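Hypothetical protein ylbA (Escherichia coli, PDB 1RC6) catalyses the manganese-dependent hydrolysis of (S)-ureidoglycine to (S)-ureidoglycolate and ammonia, a stereospecific deamination in the anaerobic assimilation of allantoin nitrogen. Local coordinates at residues L55-D61 and D226-M230; F76-I81 and L131-Y136; E82-I88 and E105-C111. All blocks are in the same frame, centred on the assembly; numbering follows the deposited sequence.

Contact 1 of 3, residues L55-D61 and D226-M230; sequences LGASFVD and DYIFM
Two halves of a bicupin meet here without any backbone hydrogen bond: side chains of strand 227-230 of the C-terminal cupin press on side chains and backbone of residues 55-61, which lead into strand 60-67 of the N-terminal one. The nearest CA atoms, Ala57 and Phe229, stand 8.1 Å apart. Phe229, with chi1 t, supplies the largest share of the 283 Å² buried. Its ring fills the bend of residues 55-57, where Leu55 CD1 lies 3.6 Å from Phe229 CD1, Leu55 O 3.4 Å from Phe229 CE1 and Ala57 CB 3.6 Å from Phe229 CE2. Gly56 (phi 110°, psi -16°) makes this bend in a conformation where a CB would collide with the preceding carbonyl. Phe59, chi1 p, brings its ring tip between the two aromatic residues of the strand, CE2 3.8 Å from Tyr227 OH and CZ 4.3 Å from Phe229 CE2. One polar link completes the contact: Tyr227 (chi1 t) donates from OH to OD1 of Asp61 (chi1 p) in a very short hydrogen bond of 2.4 Å. Phe229 also lies about 6 Å, side chain to side chain, from His202, a probable manganese ligand. Strand 227-230 runs between strands 26-29 and 202-208, Ala27 touching both Leu55 and Phe229, while Val60 pairs with Lys133 of strand 127-135 and Ser51 hydrogen-bonds both Asp61 and Tyr227.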
loop_
_atom_site.group_PDB
_atom_site.type_symbol
_atom_site.label_atom_id
_atom_site.label_comp_id
_atom_site.label_asym_id
_atom_site.label_seq_id
_atom_site.Cartn_x
_atom_site.Cartn_y
_atom_site.Cartn_z
ATOM N N LEU A 55 -2.420 2.882 15.498
ATOM C CA LEU A 55 -2.415 1.442 15.354
ATOM C C LEU A 55 -0.982 0.986 15.598
ATOM O O LEU A 55 -0.704 -0.205 15.668
ATOM C CB LEU A 55 -2.838 1.053 13.940
ATOM C CG LEU A 55 -3.560 -0.284 13.758
ATOM C CD1 LEU A 55 -3.318 -0.831 12.358
ATOM C CD2 LEU A 55 -3.056 -1.267 14.778
ATOM N N GLY A 56 -0.074 1.950 15.711
ATOM C CA GLY A 56 1.321 1.623 15.935
ATOM C C GLY A 56 2.220 1.918 14.747
ATOM O O GLY A 56 3.442 1.986 14.881
ATOM N N ALA A 57 1.617 2.105 13.579
ATOM C CA ALA A 57 2.374 2.379 12.366
ATOM C C ALA A 57 3.022 3.750 12.397
ATOM O O ALA A 57 2.558 4.658 13.089
ATOM C CB ALA A 57 1.468 2.266 11.156
ATOM N N SER A 58 4.110 3.886 11.646
ATOM C CA SER A 58 4.825 5.149 11.563
ATOM C C SER A 58 4.518 5.734 10.194
ATOM O O SER A 58 5.350 6.403 9.585
ATOM C CB SER A 58 6.329 4.921 11.719
ATOM O OG SER A 58 6.827 4.090 10.683
ATOM N N PHE A 59 3.313 5.450 9.712
ATOM C CA PHE A 59 2.839 5.937 8.426
ATOM C C PHE A 59 1.330 5.888 8.439
ATOM O O PHE A 59 0.727 5.394 9.394
ATOM C CB PHE A 59 3.348 5.052 7.285
ATOM C CG PHE A 59 2.980 3.587 7.428
ATOM C CD1 PHE A 59 3.811 2.706 8.119
ATOM C CD2 PHE A 59 1.804 3.089 6.867
ATOM C CE1 PHE A 59 3.480 1.354 8.245
ATOM C CE2 PHE A 59 1.463 1.742 6.991
ATOM C CZ PHE A 59 2.306 0.876 7.682
ATOM N N VAL A 60 0.711 6.421 7.396
ATOM C CA VAL A 60 -0.737 6.371 7.279
ATOM C C VAL A 60 -0.970 5.934 5.862
ATOM O O VAL A 60 -0.386 6.515 4.956
ATOM C CB VAL A 60 -1.404 7.736 7.439
ATOM C CG1 VAL A 60 -2.903 7.561 7.364
ATOM C CG2 VAL A 60 -0.998 8.389 8.750
ATOM N N ASP A 61 -1.774 4.900 5.650
ATOM C CA ASP A 61 -2.043 4.483 4.282
ATOM C C ASP A 61 -3.540 4.420 4.048
ATOM O O ASP A 61 -4.321 4.391 5.005
ATOM C CB ASP A 61 -1.331 3.170 3.939
ATOM C CG ASP A 61 -1.600 2.073 4.930
ATOM O OD1 ASP A 61 -0.950 1.017 4.795
ATOM O OD2 ASP A 61 -2.452 2.258 5.835
ATOM N N ASP A 226 -8.285 -7.599 1.231
ATOM C CA ASP A 226 -7.882 -7.565 2.632
ATOM C C ASP A 226 -6.651 -6.692 2.826
ATOM O O ASP A 226 -5.856 -6.505 1.902
ATOM C CB ASP A 226 -7.551 -8.973 3.135
ATOM C CG ASP A 226 -8.784 -9.835 3.348
ATOM O OD1 ASP A 226 -8.608 -11.019 3.716
ATOM O OD2 ASP A 226 -9.921 -9.336 3.153
ATOM N N TYR A 227 -6.492 -6.169 4.038
ATOM C CA TYR A 227 -5.351 -5.340 4.366
ATOM C C TYR A 227 -4.747 -5.886 5.634
ATOM O O TYR A 227 -5.464 -6.269 6.539
ATOM C CB TYR A 227 -5.756 -3.890 4.610
ATOM C CG TYR A 227 -4.578 -3.038 5.018
ATOM C CD1 TYR A 227 -3.654 -2.596 4.075
ATOM C CD2 TYR A 227 -4.354 -2.727 6.355
ATOM C CE1 TYR A 227 -2.525 -1.861 4.459
ATOM C CE2 TYR A 227 -3.240 -1.995 6.757
ATOM C CZ TYR A 227 -2.333 -1.568 5.807
ATOM O OH TYR A 227 -1.243 -0.845 6.213
ATOM N N ILE A 228 -3.426 -5.896 5.717
ATOM C CA ILE A 228 -2.787 -6.428 6.899
ATOM C C ILE A 228 -1.689 -5.533 7.437
ATOM O O ILE A 228 -0.793 -5.126 6.697
ATOM C CB ILE A 228 -2.154 -7.787 6.600
ATOM C CG1 ILE A 228 -3.153 -8.674 5.872
ATOM C CG2 ILE A 228 -1.685 -8.435 7.890
ATOM C CD1 ILE A 228 -2.542 -9.952 5.374
ATOM N N PHE A 229 -1.760 -5.236 8.729
ATOM C CA PHE A 229 -0.730 -4.433 9.369
ATOM C C PHE A 229 0.174 -5.324 10.210
ATOM O O PHE A 229 -0.249 -5.854 11.229
ATOM C CB PHE A 229 -1.323 -3.367 10.283
ATOM C CG PHE A 229 -0.292 -2.678 11.123
ATOM C CD1 PHE A 229 -0.300 -2.808 12.507
ATOM C CD2 PHE A 229 0.716 -1.919 10.523
ATOM C CE1 PHE A 229 0.683 -2.185 13.289
ATOM C CE2 PHE A 229 1.698 -1.298 11.285
ATOM C CZ PHE A 229 1.684 -1.428 12.670
ATOM N N MET A 230 1.416 -5.475 9.775
ATOM C CA MET A 230 2.394 -6.294 10.475
ATOM C C MET A 230 3.280 -5.340 11.270
ATOM O O MET A 230 4.122 -4.641 10.703
ATOM C CB MET A 230 3.228 -7.066 9.453
ATOM C CG MET A 230 2.424 -7.912 8.464
ATOM S SD MET A 230 3.438 -8.440 7.031
ATOM C CE MET A 230 2.195 -8.780 5.796
#

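Contact 2 of 3, residues F76-I81 and L131-Y136; sequences FGGEGI and LYKRRY
Phe76, chi1 t, opens the segment by laying its ring against strand 127-135: Leu131 CD1 sits 4.2 Å from the ring centroid and 9° off its normal, a CH-pi contact, while Phe76 CZ comes within 3.9 Å of Lys133 CB. From Gly78 to Ile81 the chain makes a type II beta turn, closed by Ile81 N to Gly78 O at 3.0 Å; Gly80, third in the turn, has the positive phi (67°) expected there. Gly80 O then accepts from Tyr136 N at 3.0 Å, the one hydrogen bond between the segments. Ile81 forms an antiparallel non-hydrogen-bonded pair with Arg135 (CA-CA 4.6 Å), supported by Ile81 CA to Arg134 O at 3.5 Å, and its CG2 lies 4.2 Å from Lys133 CB. The arrangement is a turn feeding a new strand into an antiparallel cupin sheet. Strand 127-135 lies between 60-67 and 81-89; Tyr132, pointing away from residues 76-81, stacks on Phe59, and Tyr136 OH bonds Gly176 O.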
loop_
_atom_site.group_PDB
_atom_site.type_symbol
_atom_site.label_atom_id
_atom_site.label_comp_id
_atom_site.label_asym_id
_atom_site.label_seq_id
_atom_site.Cartn_x
_atom_site.Cartn_y
_atom_site.Cartn_z
ATOM N N PHE A 76 -2.264 16.207 -2.207
ATOM C CA PHE A 76 -2.163 15.229 -1.141
ATOM C C PHE A 76 -0.998 15.362 -0.166
ATOM O O PHE A 76 -1.209 15.357 1.058
ATOM C CB PHE A 76 -2.168 13.818 -1.737
ATOM C CG PHE A 76 -2.006 12.726 -0.716
ATOM C CD1 PHE A 76 -2.815 12.686 0.415
ATOM C CD2 PHE A 76 -1.047 11.730 -0.890
ATOM C CE1 PHE A 76 -2.673 11.667 1.363
ATOM C CE2 PHE A 76 -0.895 10.706 0.048
ATOM C CZ PHE A 76 -1.709 10.674 1.177
ATOM N N GLY A 77 0.220 15.473 -0.675
ATOM C CA GLY A 77 1.368 15.562 0.224
ATOM C C GLY A 77 1.366 16.441 1.482
ATOM O O GLY A 77 0.415 16.471 2.257
ATOM N N GLY A 78 2.472 17.158 1.683
ATOM C CA GLY A 78 2.628 18.030 2.839
ATOM C C GLY A 78 4.111 18.225 3.116
ATOM O O GLY A 78 4.932 17.431 2.650
ATOM N N GLU A 79 4.470 19.264 3.865
ATOM C CA GLU A 79 5.879 19.523 4.164
ATOM C C GLU A 79 6.552 18.392 4.933
ATOM O O GLU A 79 6.031 17.915 5.941
ATOM C CB GLU A 79 6.033 20.838 4.943
ATOM C CG GLU A 79 5.898 22.087 4.081
ATOM C CD GLU A 79 6.903 22.113 2.934
ATOM O OE1 GLU A 79 8.121 22.096 3.219
ATOM O OE2 GLU A 79 6.476 22.149 1.754
ATOM N N GLY A 80 7.723 17.977 4.455
ATOM C CA GLY A 80 8.450 16.900 5.105
ATOM C C GLY A 80 7.735 15.560 5.012
ATOM O O GLY A 80 8.104 14.598 5.684
ATOM N N ILE A 81 6.724 15.489 4.155
ATOM C CA ILE A 81 5.938 14.283 3.989
ATOM C C ILE A 81 6.112 13.692 2.603
ATOM O O ILE A 81 5.925 14.397 1.613
ATOM C CB ILE A 81 4.451 14.601 4.222
ATOM C CG1 ILE A 81 4.230 14.889 5.709
ATOM C CG2 ILE A 81 3.576 13.464 3.717
ATOM C CD1 ILE A 81 2.835 15.308 6.035
ATOM N N LEU A 131 -3.193 4.484 -1.324
ATOM C CA LEU A 131 -2.382 5.633 -0.932
ATOM C C LEU A 131 -1.551 5.384 0.292
ATOM O O LEU A 131 -1.946 4.616 1.166
ATOM C CB LEU A 131 -3.263 6.847 -0.674
ATOM C CG LEU A 131 -3.536 7.733 -1.884
ATOM C CD1 LEU A 131 -4.421 8.872 -1.441
ATOM C CD2 LEU A 131 -2.217 8.250 -2.484
ATOM N N TYR A 132 -0.419 6.079 0.367
ATOM C CA TYR A 132 0.497 5.918 1.477
ATOM C C TYR A 132 1.297 7.178 1.717
ATOM O O TYR A 132 1.688 7.861 0.771
ATOM C CB TYR A 132 1.443 4.761 1.168
ATOM C CG TYR A 132 2.533 4.523 2.188
ATOM C CD1 TYR A 132 3.672 5.317 2.223
ATOM C CD2 TYR A 132 2.442 3.468 3.099
ATOM C CE1 TYR A 132 4.703 5.057 3.134
ATOM C CE2 TYR A 132 3.463 3.208 4.012
ATOM C CZ TYR A 132 4.590 3.997 4.020
ATOM O OH TYR A 132 5.633 3.692 4.874
ATOM N N LYS A 133 1.538 7.495 2.983
ATOM C CA LYS A 133 2.324 8.670 3.314
ATOM C C LYS A 133 3.046 8.441 4.628
ATOM O O LYS A 133 2.569 7.706 5.477
ATOM C CB LYS A 133 1.436 9.906 3.436
ATOM C CG LYS A 133 0.533 9.905 4.670
ATOM C CD LYS A 133 -0.137 11.259 4.889
ATOM C CE LYS A 133 -1.047 11.225 6.094
ATOM N NZ LYS A 133 -1.670 12.542 6.386
ATOM N N ARG A 134 4.207 9.065 4.781
ATOM C CA ARG A 134 4.993 8.967 6.011
ATOM C C ARG A 134 5.866 10.210 6.104
ATOM O O ARG A 134 6.016 10.944 5.129
ATOM C CB ARG A 134 5.887 7.720 6.017
ATOM C CG ARG A 134 7.074 7.797 5.100
ATOM C CD ARG A 134 7.944 6.553 5.173
ATOM N NE ARG A 134 8.544 6.359 6.492
ATOM C CZ ARG A 134 8.190 5.384 7.330
ATOM N NH1 ARG A 134 7.243 4.515 6.983
ATOM N NH2 ARG A 134 8.768 5.286 8.518
ATOM N N ARG A 135 6.428 10.452 7.280
ATOM C CA ARG A 135 7.287 11.601 7.467
ATOM C C ARG A 135 8.705 11.192 7.061
ATOM O O ARG A 135 9.334 10.335 7.689
ATOM C CB ARG A 135 7.225 12.071 8.923
ATOM C CG ARG A 135 8.005 13.342 9.204
ATOM C CD ARG A 135 7.270 14.216 10.212
ATOM N NE ARG A 135 6.962 13.519 11.464
ATOM C CZ ARG A 135 6.238 14.035 12.456
ATOM N NH1 ARG A 135 5.737 15.261 12.354
ATOM N NH2 ARG A 135 6.008 13.325 13.554
ATOM N N TYR A 136 9.190 11.796 5.987
ATOM C CA TYR A 136 10.516 11.494 5.473
ATOM C C TYR A 136 11.688 11.814 6.410
ATOM O O TYR A 136 11.682 12.823 7.121
ATOM C CB TYR A 136 10.722 12.218 4.150
ATOM C CG TYR A 136 12.106 12.044 3.590
ATOM C CD1 TYR A 136 13.074 13.034 3.751
ATOM C CD2 TYR A 136 12.459 10.876 2.926
ATOM C CE1 TYR A 136 14.365 12.860 3.260
ATOM C CE2 TYR A 136 13.748 10.685 2.431
ATOM C CZ TYR A 136 14.697 11.678 2.599
ATOM O OH TYR A 136 15.970 11.486 2.101
#

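Contact 3 of 3, residues E82-I88 and E105-C111; sequences ETFLYVI and EGGYLYC
Seven hydrogen bonds tie residues 82-88 to residues 105-111, six of them between backbones. The side-chain bond runs from Tyr110 OH to Glu82 OE1, 2.6 Å, with the carboxylate oxygen near the plane of the Tyr110 ring; Tyr110 is chi1 t and Glu82 chi1 p. Along the backbone, Thr83 and Cys111 exchange bonds (Thr83 N to Cys111 O 3.1 Å, Cys111 N to Thr83 O 3.0 Å), as do Leu85 and Leu109 (Leu85 N to Leu109 O 2.8 Å, Leu109 N to Leu85 O 3.0 Å). Phe84-Tyr110 and Tyr86-Tyr108 are the intervening non-hydrogen-bonded pairs, each with CA-CA 4.4 Å. Thr83-Tyr86 and Tyr108-Cys111 thus pair regularly in the N-terminal cupin's beta-sandwich, the strand axes 4.7 Å apart and 175° from parallel. Opposite Val87 comes a G1-type beta bulge: Val87 N reaches Gly107 O at 2.8 Å, but Val87 O accepts from Gly106 N at 2.9 Å. At phi 81°, psi -9°, a CB on Gly106 would jam against the preceding carbonyl. Leu85, Leu109 and Cys111 pack on strand 91-96 within that sandwich. The other face carries Phe84, Tyr86, Tyr108 and Tyr110: Phe84 CE2 lies 3.9 Å from Tyr108 CD2, and Tyr86 CD1 4.4 Å from Tyr108 CB. On this side Phe84 and Tyr86 touch Met181 and Ile183 of strand 179-186 in the C-terminal half, and Tyr108 meets Phe170 edge-to-face.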
loop_
_atom_site.group_PDB
_atom_site.type_symbol
_atom_site.label_atom_id
_atom_site.label_comp_id
_atom_site.label_asym_id
_atom_site.label_seq_id
_atom_site.Cartn_x
_atom_site.Cartn_y
_atom_site.Cartn_z
ATOM N N GLU A 82 6.484 12.414 2.530
ATOM C CA GLU A 82 6.639 11.744 1.237
ATOM C C GLU A 82 5.385 10.886 1.001
ATOM O O GLU A 82 4.776 10.393 1.959
ATOM C CB GLU A 82 7.913 10.879 1.214
ATOM C CG GLU A 82 7.961 9.773 2.252
ATOM C CD GLU A 82 9.323 9.079 2.316
ATOM O OE1 GLU A 82 9.980 8.904 1.256
ATOM O OE2 GLU A 82 9.738 8.689 3.426
ATOM N N THR A 83 4.991 10.715 -0.259
ATOM C CA THR A 83 3.792 9.944 -0.560
ATOM C C THR A 83 3.993 8.948 -1.665
ATOM O O THR A 83 4.960 9.028 -2.410
ATOM C CB THR A 83 2.627 10.852 -0.967
ATOM O OG1 THR A 83 2.963 11.530 -2.178
ATOM C CG2 THR A 83 2.341 11.872 0.121
ATOM N N PHE A 84 3.060 8.012 -1.773
ATOM C CA PHE A 84 3.121 6.974 -2.795
ATOM C C PHE A 84 1.716 6.553 -3.189
ATOM O O PHE A 84 0.872 6.299 -2.331
ATOM C CB PHE A 84 3.907 5.770 -2.261
ATOM C CG PHE A 84 3.878 4.571 -3.163
ATOM C CD1 PHE A 84 2.823 3.674 -3.111
ATOM C CD2 PHE A 84 4.904 4.350 -4.085
ATOM C CE1 PHE A 84 2.781 2.574 -3.965
ATOM C CE2 PHE A 84 4.872 3.251 -4.945
ATOM C CZ PHE A 84 3.809 2.363 -4.885
ATOM N N LEU A 85 1.466 6.468 -4.486
ATOM C CA LEU A 85 0.158 6.075 -4.980
ATOM C C LEU A 85 0.280 4.869 -5.905
ATOM O O LEU A 85 1.218 4.776 -6.682
ATOM C CB LEU A 85 -0.490 7.247 -5.732
ATOM C CG LEU A 85 -1.858 7.039 -6.405
ATOM C CD1 LEU A 85 -2.473 8.380 -6.769
ATOM C CD2 LEU A 85 -1.707 6.166 -7.628
ATOM N N TYR A 86 -0.674 3.946 -5.815
ATOM C CA TYR A 86 -0.668 2.764 -6.659
ATOM C C TYR A 86 -2.065 2.504 -7.212
ATOM O O TYR A 86 -3.030 2.382 -6.463
ATOM C CB TYR A 86 -0.203 1.545 -5.871
ATOM C CG TYR A 86 -0.280 0.269 -6.661
ATOM C CD1 TYR A 86 0.790 -0.159 -7.433
ATOM C CD2 TYR A 86 -1.453 -0.484 -6.688
ATOM C CE1 TYR A 86 0.703 -1.302 -8.221
ATOM C CE2 TYR A 86 -1.556 -1.627 -7.473
ATOM C CZ TYR A 86 -0.474 -2.029 -8.243
ATOM O OH TYR A 86 -0.587 -3.124 -9.074
ATOM N N VAL A 87 -2.168 2.426 -8.532
ATOM C CA VAL A 87 -3.444 2.178 -9.163
ATOM C C VAL A 87 -3.769 0.701 -9.100
ATOM O O VAL A 87 -3.187 -0.109 -9.814
ATOM C CB VAL A 87 -3.454 2.609 -10.637
ATOM C CG1 VAL A 87 -4.814 2.273 -11.252
ATOM C CG2 VAL A 87 -3.154 4.107 -10.749
ATOM N N ILE A 88 -4.705 0.360 -8.228
ATOM C CA ILE A 88 -5.125 -1.014 -8.072
ATOM C C ILE A 88 -5.879 -1.450 -9.329
ATOM O O ILE A 88 -5.748 -2.587 -9.782
ATOM C CB ILE A 88 -6.021 -1.152 -6.819
ATOM C CG1 ILE A 88 -5.193 -0.837 -5.567
ATOM C CG2 ILE A 88 -6.607 -2.546 -6.738
ATOM C CD1 ILE A 88 -6.018 -0.634 -4.321
ATOM N N GLU A 105 -3.842 0.436 -14.543
ATOM C CA GLU A 105 -3.603 -0.568 -13.527
ATOM C C GLU A 105 -2.107 -0.813 -13.373
ATOM O O GLU A 105 -1.374 -0.880 -14.358
ATOM C CB GLU A 105 -4.299 -1.880 -13.872
ATOM C CG GLU A 105 -4.007 -2.955 -12.845
ATOM C CD GLU A 105 -4.695 -4.253 -13.147
ATOM O OE1 GLU A 105 -5.942 -4.249 -13.237
ATOM O OE2 GLU A 105 -3.988 -5.276 -13.289
ATOM N N GLY A 106 -1.654 -0.944 -12.133
ATOM C CA GLY A 106 -0.241 -1.170 -11.904
ATOM C C GLY A 106 0.570 0.112 -11.967
ATOM O O GLY A 106 1.748 0.120 -11.630
ATOM N N GLY A 107 -0.052 1.202 -12.400
ATOM C CA GLY A 107 0.663 2.461 -12.474
ATOM C C GLY A 107 0.935 2.977 -11.076
ATOM O O GLY A 107 0.088 2.839 -10.197
ATOM N N TYR A 108 2.110 3.561 -10.856
ATOM C CA TYR A 108 2.441 4.078 -9.545
ATOM C C TYR A 108 3.135 5.423 -9.623
ATOM O O TYR A 108 3.701 5.792 -10.663
ATOM C CB TYR A 108 3.336 3.097 -8.793
ATOM C CG TYR A 108 4.750 2.960 -9.336
ATOM C CD1 TYR A 108 5.033 2.122 -10.415
ATOM C CD2 TYR A 108 5.812 3.634 -8.735
ATOM C CE1 TYR A 108 6.343 1.954 -10.876
ATOM C CE2 TYR A 108 7.115 3.475 -9.182
ATOM C CZ TYR A 108 7.378 2.632 -10.252
ATOM O OH TYR A 108 8.686 2.460 -10.668
ATOM N N LEU A 109 3.090 6.155 -8.512
ATOM C CA LEU A 109 3.724 7.456 -8.420
ATOM C C LEU A 109 4.227 7.763 -7.011
ATOM O O LEU A 109 3.451 7.779 -6.052
ATOM C CB LEU A 109 2.758 8.565 -8.839
ATOM C CG LEU A 109 3.291 9.972 -8.536
ATOM C CD1 LEU A 109 4.552 10.231 -9.336
ATOM C CD2 LEU A 109 2.238 11.004 -8.866
ATOM N N TYR A 110 5.528 8.014 -6.899
ATOM C CA TYR A 110 6.142 8.377 -5.629
ATOM C C TYR A 110 6.511 9.857 -5.668
ATOM O O TYR A 110 6.992 10.359 -6.677
ATOM C CB TYR A 110 7.412 7.552 -5.362
ATOM C CG TYR A 110 8.239 8.122 -4.224
ATOM C CD1 TYR A 110 9.108 9.184 -4.437
ATOM C CD2 TYR A 110 8.059 7.682 -2.908
ATOM C CE1 TYR A 110 9.766 9.808 -3.376
ATOM C CE2 TYR A 110 8.713 8.295 -1.843
ATOM C CZ TYR A 110 9.562 9.363 -2.085
ATOM O OH TYR A 110 10.180 10.008 -1.042
ATOM N N CYS A 111 6.285 10.554 -4.567
ATOM C CA CYS A 111 6.629 11.966 -4.479
ATOM C C CYS A 111 7.511 12.246 -3.270
ATOM O O CYS A 111 7.160 11.899 -2.140
ATOM C CB CYS A 111 5.377 12.837 -4.364
ATOM S SG CYS A 111 4.377 12.953 -5.861
#

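Overall arrangement
Contacts 2 and 3 lie in the N-terminal sheet, where strands 60-67, 127-135 and 81-89 are consecutive neighbours; contact 1 leads from strand 60-67 across to strand 227-230 of the C-terminal cupin. Contacts 1 and 2, with centres 15 Å apart, meet where Val60 O lies 2.9 Å from Lys133 N and Ser58 OG 3.1 Å from Arg134 NH2. Contacts 2 and 3, 13 Å between centres, join through Tyr132 O and Phe84 N at 2.9 Å. Contacts 1 and 3 do not touch (nearest atoms about 7 Å). Between side chains, Phe229 is about 8 Å from Gln236 and Tyr132 about 7 Å from Lys253, so contacts 1 and 2 flank the probable active site; contact 3 is more remote, Tyr86 about 10 Å from Tyr249, which probably binds substrate.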